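TbpB (Actinobacillus pleuropneumoniae, PDB 3HOL) probably binds host transferrin as the lipoprotein component of the bacterial transferrin receptor used in iron acquisition. Local coordinates at residues D59-A64 against Y104-S109; K68-D73 against V89-H94. All blocks are in the same frame, centred on the assembly; numbering follows the deposited sequence.

Interactions 1 and 2 hold segments 59-64 and 68-73 to neighbouring strands, 101-107 and 84-91, of one five-stranded antiparallel sheet. Both are partly buried. Interaction 2 works at the sheet's edge, farther from the chain's centre, where strand 72-74 pairs with strand 84-91 and the buried Asp91 gathers backbone amides beside exposed residues such as Asn70, Tyr71 and Glu93. Interaction 1, about 17 Å away centre to centre, has no exposed residue among those that touch; there a turn packs on side chains of strand 101-107 through a proline-tyrosine contact and one lysine bond. The contacts meet where Val89 of interaction 2 packs against the carbonyl oxygen of Pro61.

Interaction 1 (D59-A64 against Y104-S109); sequences DVPYKA and YYKGNS
Pro61 and Tyr104 mark the nearest approach of the two backbones, CA to CA 7.5 Å, so that the loop 59-64 rests on side chains of the strand instead of pairing with it. Pro61 is the second residue of a type II turn from Val60 to Lys63, and the CG-CD edge of its ring is set over one face of the Tyr104 ring, the two side chains crossing at about a right angle. Its CD stands 3.6 Å from the Tyr104 ring centroid and only 9° off the ring normal, a CH-pi contact by which the turn packs on a face of the sheet. With Tyr104 CG between its backbone N and carbonyl carbon (chi1 73°), that atom meets Pro61 CG at 3.6 Å. Val60 also crosses the tyrosine at about a right angle, its CG1 reaching CE2 of Tyr104 at 3.6 Å from an oblique direction and also touching the hydroxyl.

The polar half of the contact belongs to Lys106. Its chain bends at chi3, and NZ gives a 2.7 Å hydrogen bond to Asp59 O, received in the carbonyl plane. The same ammonium also bonds to the carbonyls of Asn54 and Asn56, so three backbone oxygens grip it. Asp59 OD2, 5.6 Å from Lys106 NZ, instead bonds to the side chain of Asn54.

In the five-stranded sheet, strand 101-107 runs between strands 29-33 and 84-91. Val31 of the first also touches Pro61 and Tyr104, and Arg85 of the second touches Val60 and Tyr104, so the turn before helix 63-66 lies across the sheet's central strands.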
loop_
_atom_site.group_PDB
_atom_site.type_symbol
_atom_site.label_atom_id
_atom_site.label_comp_id
_atom_site.label_asym_id
_atom_site.label_seq_id
_atom_site.Cartn_x
_atom_site.Cartn_y
_atom_site.Cartn_z
ATOM N N ASP A 59 8.242 17.403 -0.504
ATOM C CA ASP A 59 8.355 17.692 0.922
ATOM C C ASP A 59 9.313 16.722 1.638
ATOM O O ASP A 59 8.998 15.530 1.803
ATOM C CB ASP A 59 6.991 17.598 1.587
ATOM C CG ASP A 59 5.982 18.582 1.012
ATOM O OD1 ASP A 59 6.363 19.649 0.468
ATOM O OD2 ASP A 59 4.784 18.280 1.130
ATOM N N VAL A 60 10.443 17.232 2.095
ATOM C CA VAL A 60 11.381 16.437 2.850
ATOM C C VAL A 60 10.993 16.495 4.341
ATOM O O VAL A 60 10.611 17.567 4.824
ATOM C CB VAL A 60 12.796 16.953 2.589
ATOM C CG1 VAL A 60 13.812 16.101 3.232
ATOM C CG2 VAL A 60 13.067 16.922 1.066
ATOM N N PRO A 61 11.059 15.349 5.069
ATOM C CA PRO A 61 10.736 15.409 6.488
ATOM C C PRO A 61 11.558 16.483 7.232
ATOM O O PRO A 61 12.749 16.625 6.982
ATOM C CB PRO A 61 11.121 14.019 7.000
ATOM C CG PRO A 61 11.087 13.124 5.845
ATOM C CD PRO A 61 11.341 13.966 4.614
ATOM N N TYR A 62 10.926 17.237 8.129
ATOM C CA TYR A 62 11.631 18.211 8.985
ATOM C C TYR A 62 12.325 19.353 8.252
ATOM O O TYR A 62 13.219 20.019 8.791
ATOM C CB TYR A 62 12.605 17.474 9.936
ATOM C CG TYR A 62 11.815 16.622 10.910
ATOM C CD1 TYR A 62 11.092 17.223 11.938
ATOM C CD2 TYR A 62 11.748 15.233 10.767
ATOM C CE1 TYR A 62 10.330 16.458 12.833
ATOM C CE2 TYR A 62 10.994 14.442 11.651
ATOM C CZ TYR A 62 10.285 15.079 12.685
ATOM O OH TYR A 62 9.532 14.343 13.569
ATOM N N LYS A 63 11.900 19.595 7.015
ATOM C CA LYS A 63 12.418 20.720 6.246
ATOM C C LYS A 63 12.438 22.045 7.052
ATOM O O LYS A 63 13.427 22.779 6.993
ATOM C CB LYS A 63 11.591 20.933 4.962
ATOM C CG LYS A 63 11.775 22.325 4.345
ATOM C CD LYS A 63 13.113 22.463 3.665
ATOM C CE LYS A 63 13.240 23.826 2.918
ATOM N NZ LYS A 63 14.534 23.772 2.190
ATOM N N ALA A 64 11.350 22.348 7.768
ATOM C CA ALA A 64 11.247 23.606 8.521
ATOM C C ALA A 64 12.344 23.705 9.594
ATOM O O ALA A 64 12.957 24.767 9.747
ATOM C CB ALA A 64 9.847 23.768 9.161
ATOM N N TYR A 104 15.688 9.355 5.921
ATOM C CA TYR A 104 14.316 8.925 5.580
ATOM C C TYR A 104 14.210 8.231 4.213
ATOM O O TYR A 104 15.114 8.329 3.349
ATOM C CB TYR A 104 13.402 10.154 5.579
ATOM C CG TYR A 104 13.660 11.040 4.379
ATOM C CD1 TYR A 104 12.874 10.918 3.216
ATOM C CD2 TYR A 104 14.722 11.937 4.369
ATOM C CE1 TYR A 104 13.146 11.677 2.090
ATOM C CE2 TYR A 104 14.979 12.715 3.261
ATOM C CZ TYR A 104 14.197 12.555 2.116
ATOM O OH TYR A 104 14.438 13.311 0.997
ATOM N N TYR A 105 13.122 7.501 4.016
ATOM C CA TYR A 105 12.636 7.247 2.641
ATOM C C TYR A 105 11.160 7.494 2.613
ATOM O O TYR A 105 10.481 7.357 3.649
ATOM C CB TYR A 105 12.912 5.813 2.184
ATOM C CG TYR A 105 11.903 4.749 2.663
ATOM C CD1 TYR A 105 10.790 4.387 1.874
ATOM C CD2 TYR A 105 12.112 4.061 3.864
ATOM C CE1 TYR A 105 9.857 3.405 2.311
ATOM C CE2 TYR A 105 11.212 3.042 4.300
ATOM C CZ TYR A 105 10.094 2.723 3.488
ATOM O OH TYR A 105 9.205 1.774 3.890
ATOM N N LYS A 106 10.636 7.778 1.413
ATOM C CA LYS A 106 9.202 7.786 1.218
ATOM C C LYS A 106 8.859 7.496 -0.236
ATOM O O LYS A 106 9.738 7.524 -1.123
ATOM C CB LYS A 106 8.623 9.147 1.616
ATOM C CG LYS A 106 9.239 10.309 0.768
ATOM C CD LYS A 106 8.352 11.555 0.737
ATOM C CE LYS A 106 8.342 12.299 2.020
ATOM N NZ LYS A 106 7.288 13.394 1.996
ATOM N N GLY A 107 7.588 7.193 -0.459
ATOM C CA GLY A 107 7.043 6.964 -1.805
ATOM C C GLY A 107 5.565 7.279 -1.885
ATOM O O GLY A 107 4.874 7.370 -0.860
ATOM N N ASN A 108 5.051 7.420 -3.108
ATOM C CA ASN A 108 3.613 7.502 -3.287
ATOM C C ASN A 108 3.193 6.507 -4.357
ATOM O O ASN A 108 4.047 5.959 -5.065
ATOM C CB ASN A 108 3.188 8.924 -3.708
ATOM C CG ASN A 108 3.853 9.371 -4.994
ATOM O OD1 ASN A 108 3.569 8.850 -6.059
ATOM N ND2 ASN A 108 4.762 10.351 -4.889
ATOM N N SER A 109 1.895 6.282 -4.472
ATOM C CA SER A 109 1.340 5.317 -5.442
ATOM C C SER A 109 1.861 3.874 -5.256
ATOM O O SER A 109 2.420 3.294 -6.194
ATOM C CB SER A 109 1.575 5.832 -6.875
ATOM O OG SER A 109 1.011 4.910 -7.790
#

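Interaction 2 (K68-D73 against V89-H94)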
loop_
_atom_site.group_PDB
_atom_site.type_symbol
_atom_site.label_atom_id
_atom_site.label_comp_id
_atom_site.label_asym_id
_atom_site.label_seq_id
_atom_site.Cartn_x
_atom_site.Cartn_y
_atom_site.Cartn_z
ATOM N N LYS A 68 17.118 26.354 10.658
ATOM C CA LYS A 68 17.929 26.807 11.796
ATOM C C LYS A 68 19.312 26.176 11.828
ATOM O O LYS A 68 20.107 26.475 12.737
ATOM C CB LYS A 68 17.238 26.479 13.140
ATOM C CG LYS A 68 15.882 27.184 13.410
ATOM C CD LYS A 68 15.022 26.247 14.300
ATOM C CE LYS A 68 13.967 26.958 15.163
ATOM N NZ LYS A 68 12.973 27.688 14.317
ATOM N N TYR A 69 19.615 25.279 10.891
ATOM C CA TYR A 69 20.915 24.579 10.907
ATOM C C TYR A 69 22.038 25.507 10.484
ATOM O O TYR A 69 21.841 26.388 9.667
ATOM C CB TYR A 69 20.887 23.406 9.913
ATOM C CG TYR A 69 20.018 22.237 10.314
ATOM C CD1 TYR A 69 19.227 22.273 11.477
ATOM C CD2 TYR A 69 19.956 21.096 9.489
ATOM C CE1 TYR A 69 18.400 21.184 11.811
ATOM C CE2 TYR A 69 19.147 20.006 9.818
ATOM C CZ TYR A 69 18.359 20.070 10.980
ATOM O OH TYR A 69 17.557 19.017 11.318
ATOM N N ASN A 70 23.235 25.283 10.990
ATOM C CA ASN A 70 24.390 26.079 10.567
ATOM C C ASN A 70 24.643 26.046 9.076
ATOM O O ASN A 70 24.906 27.074 8.479
ATOM C CB ASN A 70 25.641 25.656 11.339
ATOM C CG ASN A 70 25.530 25.989 12.813
ATOM O OD1 ASN A 70 25.531 25.112 13.670
ATOM N ND2 ASN A 70 25.409 27.263 13.106
ATOM N N TYR A 71 24.575 24.853 8.491
ATOM C CA TYR A 71 24.697 24.668 7.048
ATOM C C TYR A 71 23.676 23.620 6.655
ATOM O O TYR A 71 23.976 22.424 6.751
ATOM C CB TYR A 71 26.108 24.189 6.685
ATOM C CG TYR A 71 26.374 24.271 5.203
ATOM C CD1 TYR A 71 27.077 25.368 4.656
ATOM C CD2 TYR A 71 25.892 23.275 4.326
ATOM C CE1 TYR A 71 27.315 25.451 3.277
ATOM C CE2 TYR A 71 26.110 23.357 2.954
ATOM C CZ TYR A 71 26.826 24.437 2.441
ATOM O OH TYR A 71 27.041 24.507 1.086
ATOM N N PRO A 72 22.446 24.052 6.255
ATOM C CA PRO A 72 21.414 23.053 5.953
ATOM C C PRO A 72 21.854 22.230 4.760
ATOM O O PRO A 72 22.252 22.785 3.725
ATOM C CB PRO A 72 20.163 23.886 5.598
ATOM C CG PRO A 72 20.465 25.327 6.200
ATOM C CD PRO A 72 21.973 25.449 6.118
ATOM N N ASP A 73 21.827 20.913 4.904
ATOM C CA ASP A 73 22.236 20.056 3.797
ATOM C C ASP A 73 21.181 18.979 3.576
ATOM O O ASP A 73 21.157 17.969 4.263
ATOM C CB ASP A 73 23.613 19.459 4.057
ATOM C CG ASP A 73 24.120 18.626 2.877
ATOM O OD1 ASP A 73 23.365 18.422 1.892
ATOM O OD2 ASP A 73 25.265 18.172 2.944
ATOM N N VAL A 89 18.450 14.993 5.799
ATOM C CA VAL A 89 18.229 16.407 6.041
ATOM C C VAL A 89 19.151 16.632 7.244
ATOM O O VAL A 89 18.828 16.218 8.347
ATOM C CB VAL A 89 16.730 16.701 6.426
ATOM C CG1 VAL A 89 16.512 18.178 6.896
ATOM C CG2 VAL A 89 15.815 16.400 5.277
ATOM N N ILE A 90 20.331 17.201 7.028
ATOM C CA ILE A 90 21.289 17.339 8.138
ATOM C C ILE A 90 21.944 18.721 8.201
ATOM O O ILE A 90 21.881 19.513 7.242
ATOM C CB ILE A 90 22.406 16.288 8.106
ATOM C CG1 ILE A 90 23.322 16.483 6.871
ATOM C CG2 ILE A 90 21.836 14.821 8.211
ATOM C CD1 ILE A 90 24.538 15.472 6.736
ATOM N N ASP A 91 22.541 19.011 9.349
ATOM C CA ASP A 91 23.432 20.171 9.477
ATOM C C ASP A 91 24.803 19.717 9.061
ATOM O O ASP A 91 25.413 18.881 9.747
ATOM C CB ASP A 91 23.455 20.654 10.940
ATOM C CG ASP A 91 24.047 22.057 11.084
ATOM O OD1 ASP A 91 24.800 22.481 10.190
ATOM O OD2 ASP A 91 23.723 22.741 12.085
ATOM N N GLY A 92 25.303 20.248 7.944
ATOM C CA GLY A 92 26.668 19.899 7.503
ATOM C C GLY A 92 27.795 20.623 8.236
ATOM O O GLY A 92 28.969 20.410 7.963
ATOM N N GLU A 93 27.443 21.493 9.170
ATOM C CA GLU A 93 28.448 22.154 10.027
ATOM C C GLU A 93 27.876 22.083 11.447
ATOM O O GLU A 93 27.706 23.095 12.164
ATOM C CB GLU A 93 28.678 23.608 9.563
ATOM C CG GLU A 93 29.567 23.708 8.317
ATOM C CD GLU A 93 29.650 25.142 7.753
ATOM O OE1 GLU A 93 29.299 26.098 8.456
ATOM O OE2 GLU A 93 30.040 25.318 6.594
ATOM N N HIS A 94 27.608 20.850 11.854
ATOM C CA HIS A 94 26.934 20.602 13.108
ATOM C C HIS A 94 27.865 20.957 14.299
ATOM O O HIS A 94 29.051 20.668 14.270
ATOM C CB HIS A 94 26.547 19.127 13.173
ATOM C CG HIS A 94 25.949 18.732 14.478
ATOM N ND1 HIS A 94 24.702 19.147 14.879
ATOM C CD2 HIS A 94 26.444 17.997 15.489
ATOM C CE1 HIS A 94 24.437 18.645 16.068
ATOM N NE2 HIS A 94 25.477 17.946 16.457
#
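Tyr69 and Asp91 lie alongside each other pointing opposite ways, ring and carboxylate planes 3° apart. The side chains overlap near their roots: Tyr69 CB is 3.6 Å from Asp91 CG, and the CD2 side of the ring lies against the peptide joining Ile90 to Asp91. The ring's hydroxyl bonds to Glu99.

Asp91 CG is anti to its backbone N (chi1 -165°), which sets CG beside Tyr69 CB and Asn70 N. From there OD2 of Asp91 takes the N-H of Asn70 at 2.8 Å, and OD1 takes that of Tyr71 at 2.9 Å. A third amide, Glu93 N, reaches Asp91 OD1 at 3.0 Å and closes an Asx turn. Each of these donors stands some 40° above the carboxylate plane, and those of Tyr71 and Glu93 approach OD1 from opposite faces. Farther out, the extended Glu93 side chain lies obliquely beside Tyr71, its OE2 3.5 Å from Tyr71 CD1.

Gly92 N bonds to Tyr71 O at 2.8 Å, and Asp73 and Ile90 form an antiparallel hydrogen-bonded pair, with Asp73 N to Ile90 O at 2.7 Å and Ile90 N to Asp73 O at 3.0 Å. Pro72, which has no N-H to give, sits opposite Asp91 in the non-hydrogen-bonded pair.

The carboxylate of the buried Asp91 thus accepts three backbone N-H groups, tying the loop that leads into the first strand of the beta hairpin 72-74/84-91 to the end of the second. Such donors would be expected to favour the ionised form of Asp91.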